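Local coordinates for putative hemin storage protein (Bordetella bronchiseptica, PDB 6AU1), which hydrolyses deacetylated poly-beta-1,6-N-acetylglucosamine, a biofilm polysaccharide, through the glycoside hydrolase domain that this chain represents, at residues A[29-34]-A[338-343]; A[80-83]-A[87-90]. All blocks are in the same frame, centred on the assembly; numbering follows the deposited sequence. Where two conformers were deposited one is given.

Contact 1: A[29-34]-A[338-343]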
loop_
_atom_site.group_PDB
_atom_site.type_symbol
_atom_site.label_atom_id
_atom_site.label_comp_id
_atom_site.label_asym_id
_atom_site.label_seq_id
_atom_site.Cartn_x
_atom_site.Cartn_y
_atom_site.Cartn_z
ATOM N N LEU A 29 -19.886 -9.846 4.406
ATOM C CA LEU A 29 -19.628 -9.750 2.975
ATOM C C LEU A 29 -20.829 -9.169 2.234
ATOM O O LEU A 29 -20.672 -8.297 1.381
ATOM C CB LEU A 29 -19.264 -11.117 2.397
ATOM C CG LEU A 29 -18.984 -11.146 0.894
ATOM C CD1 LEU A 29 -17.982 -10.055 0.510
ATOM C CD2 LEU A 29 -18.470 -12.508 0.497
ATOM N N GLY A 30 -22.026 -9.643 2.570
ATOM C CA GLY A 30 -23.239 -9.131 1.956
ATOM C C GLY A 30 -23.373 -7.620 2.093
ATOM O O GLY A 30 -23.757 -6.935 1.145
ATOM N N GLN A 31 -23.047 -7.093 3.272
ATOM C CA GLN A 31 -23.152 -5.654 3.511
ATOM C C GLN A 31 -22.149 -4.884 2.662
ATOM O O GLN A 31 -22.456 -3.800 2.152
ATOM C CB GLN A 31 -22.938 -5.327 4.988
ATOM C CG GLN A 31 -24.101 -5.721 5.888
ATOM C CD GLN A 31 -23.954 -5.155 7.291
ATOM O OE1 GLN A 31 -22.989 -5.454 7.995
ATOM N NE2 GLN A 31 -24.905 -4.318 7.695
ATOM N N LEU A 32 -20.953 -5.445 2.515
ATOM C CA LEU A 32 -19.931 -4.818 1.682
ATOM C C LEU A 32 -20.388 -4.753 0.228
ATOM O O LEU A 32 -20.339 -3.690 -0.404
ATOM C CB LEU A 32 -18.603 -5.573 1.790
ATOM C CG LEU A 32 -17.542 -5.147 0.776
ATOM C CD1 LEU A 32 -17.098 -3.700 1.024
ATOM C CD2 LEU A 32 -16.350 -6.100 0.791
ATOM N N ILE A 33 -20.847 -5.887 -0.296
ATOM C CA ILE A 33 -21.258 -5.962 -1.689
ATOM C C ILE A 33 -22.359 -4.948 -1.979
ATOM O O ILE A 33 -22.315 -4.249 -2.996
ATOM C CB ILE A 33 -21.749 -7.381 -2.070
ATOM C CG1 ILE A 33 -20.637 -8.422 -1.876
ATOM C CG2 ILE A 33 -22.267 -7.404 -3.497
ATOM C CD1 ILE A 33 -19.304 -8.068 -2.539
ATOM N N ASP A 34 -23.336 -4.853 -1.080
ATOM C CA ASP A 34 -24.435 -3.904 -1.265
ATOM C C ASP A 34 -23.947 -2.458 -1.345
ATOM O O ASP A 34 -24.426 -1.680 -2.174
ATOM C CB ASP A 34 -25.463 -4.029 -0.141
ATOM C CG ASP A 34 -26.294 -5.292 -0.250
ATOM O OD1 ASP A 34 -26.265 -5.933 -1.322
ATOM O OD2 ASP A 34 -26.981 -5.637 0.734
ATOM N N ASP A 338 -16.122 1.019 6.451
ATOM C CA ASP A 338 -16.700 0.367 7.624
ATOM C C ASP A 338 -18.115 -0.048 7.264
ATOM O O ASP A 338 -19.089 0.608 7.651
ATOM C CB ASP A 338 -16.679 1.314 8.832
ATOM C CG ASP A 338 -17.041 0.628 10.138
ATOM O OD1 ASP A 338 -17.416 -0.565 10.136
ATOM O OD2 ASP A 338 -16.970 1.309 11.183
ATOM N N PHE A 339 -18.224 -1.130 6.499
ATOM C CA PHE A 339 -19.511 -1.507 5.912
ATOM C C PHE A 339 -20.536 -1.961 6.947
ATOM O O PHE A 339 -21.741 -1.839 6.724
ATOM C CB PHE A 339 -19.311 -2.597 4.848
ATOM C CG PHE A 339 -18.327 -3.653 5.241
ATOM C CD1 PHE A 339 -18.738 -4.761 5.958
ATOM C CD2 PHE A 339 -16.981 -3.529 4.904
ATOM C CE1 PHE A 339 -17.838 -5.735 6.335
ATOM C CE2 PHE A 339 -16.076 -4.507 5.284
ATOM C CZ PHE A 339 -16.512 -5.608 5.993
ATOM N N ILE A 340 -20.075 -2.471 8.083
ATOM C CA ILE A 340 -21.007 -2.903 9.118
ATOM C C ILE A 340 -21.665 -1.708 9.821
ATOM O O ILE A 340 -22.840 -1.760 10.187
ATOM C CB ILE A 340 -20.308 -3.799 10.154
ATOM C CG1 ILE A 340 -19.718 -5.034 9.467
ATOM C CG2 ILE A 340 -21.280 -4.225 11.245
ATOM C CD1 ILE A 340 -19.229 -6.096 10.428
ATOM N N ALA A 341 -20.917 -0.623 9.997
ATOM C CA ALA A 341 -21.468 0.561 10.663
ATOM C C ALA A 341 -21.991 1.590 9.664
ATOM O O ALA A 341 -22.363 2.702 10.047
ATOM C CB ALA A 341 -20.420 1.195 11.562
ATOM N N ASN A 342 -22.013 1.210 8.388
ATOM C CA ASN A 342 -22.439 2.093 7.308
ATOM C C ASN A 342 -21.659 3.396 7.298
ATOM O O ASN A 342 -22.230 4.482 7.175
ATOM C CB ASN A 342 -23.941 2.378 7.406
ATOM C CG ASN A 342 -24.774 1.116 7.310
ATOM O OD1 ASN A 342 -25.604 0.835 8.177
ATOM N ND2 ASN A 342 -24.543 0.336 6.259
ATOM N N HIS A 343 -20.345 3.285 7.444
ATOM C CA HIS A 343 -19.497 4.452 7.385
ATOM C C HIS A 343 -18.325 4.263 6.425
ATOM O O HIS A 343 -17.623 3.263 6.502
ATOM C CB HIS A 343 -18.967 4.820 8.755
ATOM C CG HIS A 343 -18.287 6.144 8.758
ATOM N ND1 HIS A 343 -16.998 6.308 8.299
ATOM C CD2 HIS A 343 -18.740 7.380 9.071
ATOM C CE1 HIS A 343 -16.672 7.585 8.369
ATOM N NE2 HIS A 343 -17.711 8.257 8.835
#

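Contact 2: A[80-83]-A[87-90]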
loop_
_atom_site.group_PDB
_atom_site.type_symbol
_atom_site.label_atom_id
_atom_site.label_comp_id
_atom_site.label_asym_id
_atom_site.label_seq_id
_atom_site.Cartn_x
_atom_site.Cartn_y
_atom_site.Cartn_z
ATOM N N TRP A 80 -14.210 -12.254 -6.303
ATOM C CA TRP A 80 -15.188 -12.659 -7.317
ATOM C C TRP A 80 -16.547 -11.990 -7.093
ATOM O O TRP A 80 -17.220 -11.590 -8.050
ATOM C CB TRP A 80 -15.362 -14.193 -7.344
ATOM C CG TRP A 80 -14.399 -14.903 -8.274
ATOM C CD1 TRP A 80 -13.521 -15.908 -7.949
ATOM C CD2 TRP A 80 -14.204 -14.639 -9.671
ATOM N NE1 TRP A 80 -12.811 -16.296 -9.067
ATOM C CE2 TRP A 80 -13.209 -15.530 -10.133
ATOM C CE3 TRP A 80 -14.787 -13.749 -10.581
ATOM C CZ2 TRP A 80 -12.782 -15.548 -11.460
ATOM C CZ3 TRP A 80 -14.356 -13.767 -11.893
ATOM C CH2 TRP A 80 -13.367 -14.663 -12.320
ATOM N N GLN A 81 -16.967 -11.870 -5.836
ATOM C CA GLN A 81 -18.285 -11.297 -5.582
ATOM C C GLN A 81 -18.297 -9.802 -5.861
ATOM O O GLN A 81 -19.283 -9.288 -6.382
ATOM C CB GLN A 81 -18.746 -11.573 -4.156
ATOM C CG GLN A 81 -19.028 -13.046 -3.915
ATOM C CD GLN A 81 -20.122 -13.284 -2.901
ATOM O OE1 GLN A 81 -20.968 -12.421 -2.665
ATOM N NE2 GLN A 81 -20.114 -14.464 -2.292
ATOM N N LEU A 82 -17.216 -9.108 -5.499
ATOM C CA LEU A 82 -17.083 -7.700 -5.873
ATOM C C LEU A 82 -17.152 -7.521 -7.389
ATOM O O LEU A 82 -17.879 -6.650 -7.886
ATOM C CB LEU A 82 -15.773 -7.120 -5.332
ATOM C CG LEU A 82 -15.803 -6.768 -3.845
ATOM C CD1 LEU A 82 -14.402 -6.414 -3.380
ATOM C CD2 LEU A 82 -16.763 -5.605 -3.580
ATOM N N LYS A 83 -16.420 -8.358 -8.126
ATOM C CA LYS A 83 -16.395 -8.242 -9.583
ATOM C C LYS A 83 -17.756 -8.520 -10.209
ATOM O O LYS A 83 -18.230 -7.752 -11.053
ATOM C CB LYS A 83 -15.344 -9.185 -10.189
ATOM C CG LYS A 83 -13.912 -8.750 -9.880
ATOM C CD LYS A 83 -12.867 -9.612 -10.587
ATOM C CE LYS A 83 -12.956 -9.491 -12.107
ATOM N NZ LYS A 83 -12.805 -8.089 -12.600
ATOM N N GLY A 87 -19.728 -5.148 -9.779
ATOM C CA GLY A 87 -19.205 -4.678 -11.051
ATOM C C GLY A 87 -18.011 -3.737 -10.971
ATOM O O GLY A 87 -17.831 -2.875 -11.834
ATOM N N VAL A 88 -17.188 -3.902 -9.940
ATOM C CA VAL A 88 -15.996 -3.075 -9.778
ATOM C C VAL A 88 -14.749 -3.856 -10.150
ATOM O O VAL A 88 -14.755 -5.085 -10.122
ATOM C CB VAL A 88 -15.832 -2.579 -8.316
ATOM C CG1 VAL A 88 -17.046 -1.789 -7.884
ATOM C CG2 VAL A 88 -15.591 -3.766 -7.364
ATOM N N MET A 89 -13.682 -3.144 -10.497
ATOM C CA MET A 89 -12.368 -3.755 -10.623
ATOM C C MET A 89 -11.831 -4.081 -9.231
ATOM O O MET A 89 -12.153 -3.394 -8.263
ATOM C CB MET A 89 -11.406 -2.827 -11.363
ATOM C CG MET A 89 -11.829 -2.534 -12.789
ATOM S SD MET A 89 -11.733 -4.006 -13.821
ATOM C CE MET A 89 -10.174 -3.721 -14.652
ATOM N N VAL A 90 -11.026 -5.128 -9.124
ATOM C CA VAL A 90 -10.465 -5.482 -7.817
ATOM C C VAL A 90 -8.953 -5.536 -7.884
ATOM O O VAL A 90 -8.397 -6.227 -8.738
ATOM C CB VAL A 90 -11.003 -6.838 -7.299
ATOM C CG1 VAL A 90 -10.256 -7.248 -6.003
ATOM C CG2 VAL A 90 -12.499 -6.750 -7.061
HETATM O O HOH W 1 -15.019 -6.709 -12.619
#

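Contact 1: A[29-34]-A[338-343]
Gln31 and Leu32, on neighbouring positions of helix 22-39, receive Ile340 and Phe339 from the loop that follows strand 332-335, and the pairing illustrates a loop meeting a helix through van der Waals contact around one aromatic ring. Gln31 runs outward alongside the loop backbone. Its CB stands obliquely to the Phe339 ring, 4.3 Å from Phe339 CD1. With CG beside the backbone N (chi1 -73°) and the chain extended beyond it, CD is carried to 4.0 Å from Phe339 O. At the tip, the amide oxygen OE1 does the closest touching: it lies 3.4 Å from Ile340 CA and 3.6 Å from Ile340 CG1, with the two side chains crossing at about a right angle. Gln31 NE2, the other end of the amide, stays 4.1 Å from both Ile340 O and Phe339 O.

At the next residue, Leu32 puts its CB over a face of the Phe339 ring, 4.1 Å from the centroid and 17° off the normal, a CH-pi contact displaced toward the rim. Leu32 CD1 adds a touch at 3.9 Å to Phe339 CD2. The buried ring also meets Tyr16 and Ile17 of helix 14-17. Within the loop, Asp338 and His343 are joined by two backbone hydrogen bonds, and a G1 beta bulge with Asn342 at positive phi turns the chain back. Since the segments share no hydrogen bond, the buried Leu32-Phe339 pair probably contributes mainly dispersion and exclusion of water, while the Gln31 amide merely lies against the more exposed Ile340.

Contact 2: A[80-83]-A[87-90]
Leu82 and Lys83, near the end of helix 75-86, pack against Val88 and Val90 of the chain that leaves it. The apolar contacts centre on Leu82 CB, which lies 3.7 Å from Val90 CG2 and 3.9 Å from Val88 CG2. The same Val90 methyl, CG2, also reaches Lys83 CG at 3.7 Å, so one methyl touches both the leucine and the aliphatic part of the lysine.

The two backbone bonds between the segments are weak: Val88 N points almost straight at Leu82 O but over 3.5 Å, while Gly87 N reaches Lys83 O at a poor angle of 121°. Gly87 takes positive phi as the first residue beyond the helix, and its CA approaches Lys83 O in a CA-H...O contact of 3.2 Å. This is the helix-to-strand turn of a beta-alpha-beta crossover, linking strands 43-47 and 89-94 of the TIM barrel through helix 75-86.

The polar contacts of the lysine tip come next. Lys83 NZ forms a salt bridge with Asp155 OD2, an oxygen that also accepts a hydrogen bond from Val90 N. Bends at chi3 (64°) and chi4 (58°) bring Lys83 NZ to a water at 2.6 Å, which in turn donates to Val88 O at 3.0 Å.

In the fold
Contact 2 is nested within the long loop of chain that contact 1 closes: 29-34 comes first, then 80-83 and 87-90, and finally 338-343. Their centres are about 15 Å apart, on the same side of the chain's centre. Helices 22-39 and 75-86 touch and join them directly, Ile33 CD1 of contact 1 meeting Leu82 CD2 of contact 2 at 3.7 Å. Both belong to the eight-stranded parallel barrel of the glycoside hydrolase domain. Contact 2 joins helix 75-86 to the strand 89-94 that follows it. Contact 1 lies where the barrel's two ends of chain meet, strand 332-335 pairing with strand 8-12, so ring closure and a helix-to-strand connection share one flank.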